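Local structure of CDP-4-keto-6-deoxy-D-glucose-3-dehydrase (Yersinia pseudotuberculosis, 3BB8) at residues G86-N90 and F120-V124; A328-P334 and F347-K352. The protein probably acts as a pyridoxal 5'-phosphate-dependent dehydrase that removes the C3 hydroxyl of CDP-4-keto-6-deoxy-D-glucose in lipopolysaccharide sugar biosynthesis. The protein carries 1 engineered substitution. Residues are numbered along the deposited sequence.

Interaction 1: G86-N90 and F120-V124; sequences GSSAN and FPTTV. With PLP (pyridoxal-5'-phosphate), chain C.
A chain of hydroxyls runs from Thr122 through Ser87 to the phosphate of the bound PLP. Thr122 OG1 (chi1 p) donates a hydrogen bond to Ser87 OG (chi1 m) at 2.8 Å, and Ser87 OG donates to PLP O3P at 2.6 Å. The segments bury 173 Å² of summed surface. Residues 86-90 are the first turn of helix 86-96, with Asn90 N bonded to Gly86 O at 2.9 Å. Residues 120-124 enter helix 121-129 from an extended Phe120. That turn is loosely bonded: Thr123 N reaches Phe120 O at 3.1 Å. The CA atoms of Ser87 and Thr122 lie 5.3 Å apart, those of Asn90 and Thr123 6.2 Å. The start of helix 86-96 is the phosphate-binding helix N-terminus of the aspartate aminotransferase fold. Gly86 N gives a hydrogen bond to PLP O1P at 2.9 Å, and Ser87 N one to O3P of the same PLP at 3.0 Å. An ideal CB on Gly86 would clash with PLP O4P. The Asn90 side chain (chi1 m) points toward 120-124 and packs against Thr122 and Thr123 beside the cofactor. Phe120 (chi1 t) lays one ring face over the pyridine ring, its CD2 3.5 Å from PLP C6. The Trp247 ring of the second subunit meets that of Phe120 with planes at about 85°, and Trp247 is also hydrogen-bonded to PLP. Thr123 OG1 is hydrogen-bonded to Asp191, itself hydrogen-bonded to PLP.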
loop_
_atom_site.group_PDB
_atom_site.type_symbol
_atom_site.label_atom_id
_atom_site.label_comp_id
_atom_site.label_asym_id
_atom_site.label_seq_id
_atom_site.Cartn_x
_atom_site.Cartn_y
_atom_site.Cartn_z
ATOM N N GLY A 86 -4.790 -6.823 2.389
ATOM C CA GLY A 86 -5.567 -7.768 1.620
ATOM C C GLY A 86 -6.158 -7.045 0.416
ATOM O O GLY A 86 -6.243 -7.618 -0.684
ATOM N N SER A 87 -6.568 -5.791 0.612
ATOM C CA SER A 87 -7.145 -5.011 -0.485
ATOM C C SER A 87 -6.081 -4.811 -1.577
ATOM O O SER A 87 -6.364 -4.907 -2.764
ATOM C CB SER A 87 -7.630 -3.644 0.015
ATOM O OG SER A 87 -8.599 -3.768 1.044
ATOM N N SER A 88 -4.846 -4.531 -1.171
ATOM C CA SER A 88 -3.789 -4.340 -2.163
ATOM C C SER A 88 -3.526 -5.660 -2.887
ATOM O O SER A 88 -3.230 -5.665 -4.082
ATOM C CB SER A 88 -2.504 -3.845 -1.497
ATOM O OG SER A 88 -2.678 -2.529 -1.024
ATOM N N ALA A 89 -3.631 -6.772 -2.164
ATOM C CA ALA A 89 -3.415 -8.074 -2.781
ATOM C C ALA A 89 -4.453 -8.262 -3.882
ATOM O O ALA A 89 -4.106 -8.617 -5.015
ATOM C CB ALA A 89 -3.524 -9.191 -1.739
ATOM N N ASN A 90 -5.723 -8.012 -3.557
ATOM C CA ASN A 90 -6.794 -8.140 -4.550
ATOM C C ASN A 90 -6.503 -7.227 -5.742
ATOM O O ASN A 90 -6.684 -7.630 -6.895
ATOM C CB ASN A 90 -8.159 -7.774 -3.951
ATOM C CG ASN A 90 -8.744 -8.888 -3.082
ATOM O OD1 ASN A 90 -9.679 -8.669 -2.314
ATOM N ND2 ASN A 90 -8.201 -10.081 -3.211
ATOM N N PHE A 120 -17.117 -7.980 0.429
ATOM C CA PHE A 120 -16.299 -6.868 0.876
ATOM C C PHE A 120 -15.959 -5.993 -0.329
ATOM O O PHE A 120 -15.666 -6.508 -1.409
ATOM C CB PHE A 120 -15.018 -7.386 1.531
ATOM C CG PHE A 120 -14.275 -6.331 2.283
ATOM C CD1 PHE A 120 -14.766 -5.859 3.494
ATOM C CD2 PHE A 120 -13.137 -5.739 1.741
ATOM C CE1 PHE A 120 -14.143 -4.805 4.157
ATOM C CE2 PHE A 120 -12.510 -4.685 2.395
ATOM C CZ PHE A 120 -13.015 -4.217 3.603
ATOM N N PRO A 121 -16.014 -4.659 -0.163
ATOM C CA PRO A 121 -15.718 -3.712 -1.242
ATOM C C PRO A 121 -14.470 -3.942 -2.100
ATOM O O PRO A 121 -14.570 -3.992 -3.320
ATOM C CB PRO A 121 -15.707 -2.350 -0.524
ATOM C CG PRO A 121 -15.581 -2.691 0.927
ATOM C CD PRO A 121 -16.389 -3.933 1.059
ATOM N N THR A 122 -13.311 -4.115 -1.474
ATOM C CA THR A 122 -12.079 -4.301 -2.238
ATOM C C THR A 122 -11.941 -5.636 -2.992
ATOM O O THR A 122 -10.950 -5.873 -3.691
ATOM C CB THR A 122 -10.852 -4.041 -1.354
ATOM O OG1 THR A 122 -10.823 -4.959 -0.256
ATOM C CG2 THR A 122 -10.911 -2.617 -0.810
ATOM N N THR A 123 -12.940 -6.502 -2.864
ATOM C CA THR A 123 -12.931 -7.770 -3.605
ATOM C C THR A 123 -13.353 -7.412 -5.027
ATOM O O THR A 123 -12.885 -7.994 -6.005
ATOM C CB THR A 123 -13.970 -8.768 -3.042
ATOM O OG1 THR A 123 -13.539 -9.221 -1.761
ATOM C CG2 THR A 123 -14.156 -9.974 -3.979
ATOM N N VAL A 124 -14.225 -6.410 -5.117
ATOM C CA VAL A 124 -14.789 -5.960 -6.387
ATOM C C VAL A 124 -14.174 -4.687 -6.974
ATOM O O VAL A 124 -14.098 -4.548 -8.201
ATOM C CB VAL A 124 -16.327 -5.754 -6.233
ATOM C CG1 VAL A 124 -16.942 -5.216 -7.518
ATOM C CG2 VAL A 124 -16.989 -7.086 -5.859
HETATM N N1 PLP C . -11.670 -9.124 1.172
HETATM C C2 PLP C . -12.298 -9.618 2.303
HETATM C C2A PLP C . -13.418 -10.631 2.103
HETATM C C3 PLP C . -11.886 -9.176 3.595
HETATM O O3 PLP C . -12.475 -9.628 4.724
HETATM C C4 PLP C . -10.800 -8.208 3.723
HETATM C C4A PLP C . -10.366 -7.780 5.168
HETATM C C5 PLP C . -10.198 -7.727 2.514
HETATM C C6 PLP C . -10.672 -8.222 1.238
HETATM C C5A PLP C . -9.079 -6.737 2.398
HETATM O O4P PLP C . -8.161 -6.814 3.395
HETATM P P PLP C . -7.494 -5.559 4.145
HETATM O O1P PLP C . -6.229 -6.093 4.785
HETATM O O2P PLP C . -8.593 -5.106 5.273
HETATM O O3P PLP C . -7.232 -4.426 3.147
#

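Interaction 2: A328-P334 and F347-K352; sequences ADFIELP and FPITLK
This is an antiparallel strand pairing at one edge of a small three-stranded sheet, well away from the centre of the chain. The outer strand is 331-332 and the middle one 347-351. Ile331 and Leu351 form a non-hydrogen-bonded pair with CA atoms 4.5 Å apart. Glu332 and Thr350 form a hydrogen-bonded pair at 5.2 Å between CA atoms. Glu332 N donates to Thr350 O at 2.9 Å, and the return bond from Thr350 N to Glu332 O is weak at 3.4 Å. Just before strand 331-332, Phe330 O accepts from Lys352 N at 2.9 Å. Strand 408-411 bonds to the other side of 347-351 and completes the sheet, which belongs to the C-terminal part of this aminotransferase-fold chain. On the face carrying Ile331 (chi1 p, chi2 p) and Leu351, Ile331 CB meets Ile349 CG2 at 3.6 Å and Ile331 CG2 meets Leu351 CD1 at 3.9 Å. Lys352 passes Asp329 O, with CD 3.2 Å from it, and brings NZ to Glu332 OE2 in a 3.1 Å salt bridge. Arg403 is a second salt-bridge partner of Glu332. Past Glu332 the first segment leaves the strand, still extended. Pro334 CG makes a CH-pi contact with the Phe347 ring (chi1 t), 3.6 Å from its centroid, while Leu333 CD2 approaches the ring edge at Phe347 CE2, 4.0 Å away. Helix 293-323 packs on this end through Phe317. At the opposite end, Phe330 stacks on Phe433 beside a bound benzamidine.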
loop_
_atom_site.group_PDB
_atom_site.type_symbol
_atom_site.label_atom_id
_atom_site.label_comp_id
_atom_site.label_asym_id
_atom_site.label_seq_id
_atom_site.Cartn_x
_atom_site.Cartn_y
_atom_site.Cartn_z
ATOM N N ALA A 328 -32.865 -21.999 17.285
ATOM C CA ALA A 328 -33.180 -22.299 15.893
ATOM C C ALA A 328 -34.517 -21.761 15.378
ATOM O O ALA A 328 -34.694 -21.613 14.165
ATOM C CB ALA A 328 -33.098 -23.794 15.664
ATOM N N ASP A 329 -35.459 -21.470 16.276
ATOM C CA ASP A 329 -36.768 -20.948 15.853
ATOM C C ASP A 329 -36.748 -19.467 15.472
ATOM O O ASP A 329 -37.605 -19.001 14.720
ATOM C CB ASP A 329 -37.823 -21.131 16.951
ATOM C CG ASP A 329 -38.301 -22.565 17.081
ATOM O OD1 ASP A 329 -38.410 -23.270 16.052
ATOM O OD2 ASP A 329 -38.590 -22.976 18.223
ATOM N N PHE A 330 -35.777 -18.736 16.003
ATOM C CA PHE A 330 -35.664 -17.307 15.743
ATOM C C PHE A 330 -34.510 -16.923 14.821
ATOM O O PHE A 330 -34.589 -15.919 14.106
ATOM C CB PHE A 330 -35.528 -16.568 17.070
ATOM C CG PHE A 330 -36.634 -16.870 18.028
ATOM C CD1 PHE A 330 -37.948 -16.506 17.726
ATOM C CD2 PHE A 330 -36.381 -17.563 19.209
ATOM C CE1 PHE A 330 -38.997 -16.829 18.583
ATOM C CE2 PHE A 330 -37.424 -17.894 20.078
ATOM C CZ PHE A 330 -38.737 -17.524 19.761
ATOM N N ILE A 331 -33.446 -17.718 14.836
ATOM C CA ILE A 331 -32.288 -17.430 14.010
ATOM C C ILE A 331 -31.802 -18.641 13.230
ATOM O O ILE A 331 -31.893 -19.777 13.696
ATOM C CB ILE A 331 -31.132 -16.853 14.871
ATOM C CG1 ILE A 331 -30.795 -17.780 16.038
ATOM C CG2 ILE A 331 -31.545 -15.520 15.457
ATOM C CD1 ILE A 331 -29.856 -18.881 15.705
ATOM N N GLU A 332 -31.312 -18.386 12.023
ATOM C CA GLU A 332 -30.787 -19.435 11.164
ATOM C C GLU A 332 -29.290 -19.568 11.418
ATOM O O GLU A 332 -28.537 -18.597 11.284
ATOM C CB GLU A 332 -31.065 -19.088 9.705
ATOM C CG GLU A 332 -32.488 -19.407 9.286
ATOM C CD GLU A 332 -32.951 -18.579 8.112
ATOM O OE1 GLU A 332 -32.175 -18.426 7.150
ATOM O OE2 GLU A 332 -34.096 -18.084 8.148
ATOM N N LEU A 333 -28.860 -20.766 11.801
ATOM C CA LEU A 333 -27.453 -20.996 12.100
ATOM C C LEU A 333 -26.626 -21.300 10.855
ATOM O O LEU A 333 -27.128 -21.879 9.894
ATOM C CB LEU A 333 -27.316 -22.121 13.128
ATOM C CG LEU A 333 -27.913 -21.768 14.491
ATOM C CD1 LEU A 333 -27.883 -22.988 15.402
ATOM C CD2 LEU A 333 -27.141 -20.620 15.108
ATOM N N PRO A 334 -25.338 -20.912 10.865
ATOM C CA PRO A 334 -24.415 -21.123 9.744
ATOM C C PRO A 334 -24.158 -22.573 9.345
ATOM O O PRO A 334 -24.185 -23.481 10.176
ATOM C CB PRO A 334 -23.149 -20.407 10.205
ATOM C CG PRO A 334 -23.193 -20.567 11.684
ATOM C CD PRO A 334 -24.641 -20.292 12.005
ATOM N N PHE A 347 -18.751 -16.024 12.968
ATOM C CA PHE A 347 -19.964 -16.846 13.065
ATOM C C PHE A 347 -21.171 -16.068 12.524
ATOM O O PHE A 347 -21.742 -15.242 13.231
ATOM C CB PHE A 347 -20.199 -17.211 14.531
ATOM C CG PHE A 347 -21.187 -18.324 14.736
ATOM C CD1 PHE A 347 -20.801 -19.652 14.573
ATOM C CD2 PHE A 347 -22.496 -18.043 15.118
ATOM C CE1 PHE A 347 -21.703 -20.692 14.793
ATOM C CE2 PHE A 347 -23.411 -19.071 15.341
ATOM C CZ PHE A 347 -23.016 -20.399 15.181
ATOM N N PRO A 348 -21.571 -16.322 11.267
ATOM C CA PRO A 348 -22.710 -15.635 10.640
ATOM C C PRO A 348 -24.097 -16.156 11.051
ATOM O O PRO A 348 -24.371 -17.358 11.002
ATOM C CB PRO A 348 -22.445 -15.830 9.152
ATOM C CG PRO A 348 -21.874 -17.227 9.120
ATOM C CD PRO A 348 -20.903 -17.214 10.297
ATOM N N ILE A 349 -24.971 -15.226 11.423
ATOM C CA ILE A 349 -26.324 -15.551 11.858
ATOM C C ILE A 349 -27.365 -14.667 11.180
ATOM O O ILE A 349 -27.222 -13.444 11.147
ATOM C CB ILE A 349 -26.466 -15.350 13.383
ATOM C CG1 ILE A 349 -25.503 -16.283 14.118
ATOM C CG2 ILE A 349 -27.912 -15.600 13.816
ATOM C CD1 ILE A 349 -25.348 -15.954 15.580
ATOM N N THR A 350 -28.409 -15.291 10.642
ATOM C CA THR A 350 -29.502 -14.556 10.017
ATOM C C THR A 350 -30.756 -14.590 10.884
ATOM O O THR A 350 -31.336 -15.652 11.112
ATOM C CB THR A 350 -29.837 -15.118 8.624
ATOM O OG1 THR A 350 -28.720 -14.927 7.747
ATOM C CG2 THR A 350 -31.056 -14.418 8.046
ATOM N N LEU A 351 -31.169 -13.422 11.365
ATOM C CA LEU A 351 -32.353 -13.316 12.209
ATOM C C LEU A 351 -33.630 -13.386 11.378
ATOM O O LEU A 351 -33.793 -12.644 10.410
ATOM C CB LEU A 351 -32.321 -12.017 13.018
ATOM C CG LEU A 351 -33.638 -11.592 13.670
ATOM C CD1 LEU A 351 -33.915 -12.425 14.913
ATOM C CD2 LEU A 351 -33.617 -10.110 14.006
ATOM N N LYS A 352 -34.533 -14.280 11.764
ATOM C CA LYS A 352 -35.761 -14.505 11.010
ATOM C C LYS A 352 -36.654 -13.268 11.030
ATOM O O LYS A 352 -36.819 -12.626 12.068
ATOM C CB LYS A 352 -36.520 -15.710 11.568
ATOM C CG LYS A 352 -35.940 -17.052 11.158
ATOM C CD LYS A 352 -36.749 -18.204 11.734
ATOM C CE LYS A 352 -36.059 -19.537 11.499
ATOM N NZ LYS A 352 -35.800 -19.781 10.052
#

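Interaction 1 lies near the centre of the chain and interaction 2 toward its periphery. Their centres are about 27 Å apart, their nearest atoms about 13 Å, and they share no helix or strand. Interaction 1 joins two helix starts through a hydroxyl bond and contacts to a shared cofactor, and the second subunit reaches it. Interaction 2 joins neighbouring strands of one sheet, buries over three times the area, and no other chain touches it. It rests on backbone hydrogen bonds, apolar packing and the Glu332-Lys352 salt bridge. Every touching residue of interaction 1 is buried, whereas interaction 2 has an exposed end at Ala328 and Asp329. The 86-90 and 120-124 pair serves cofactor binding; the 328-334 and 347-352 pair is structural packing.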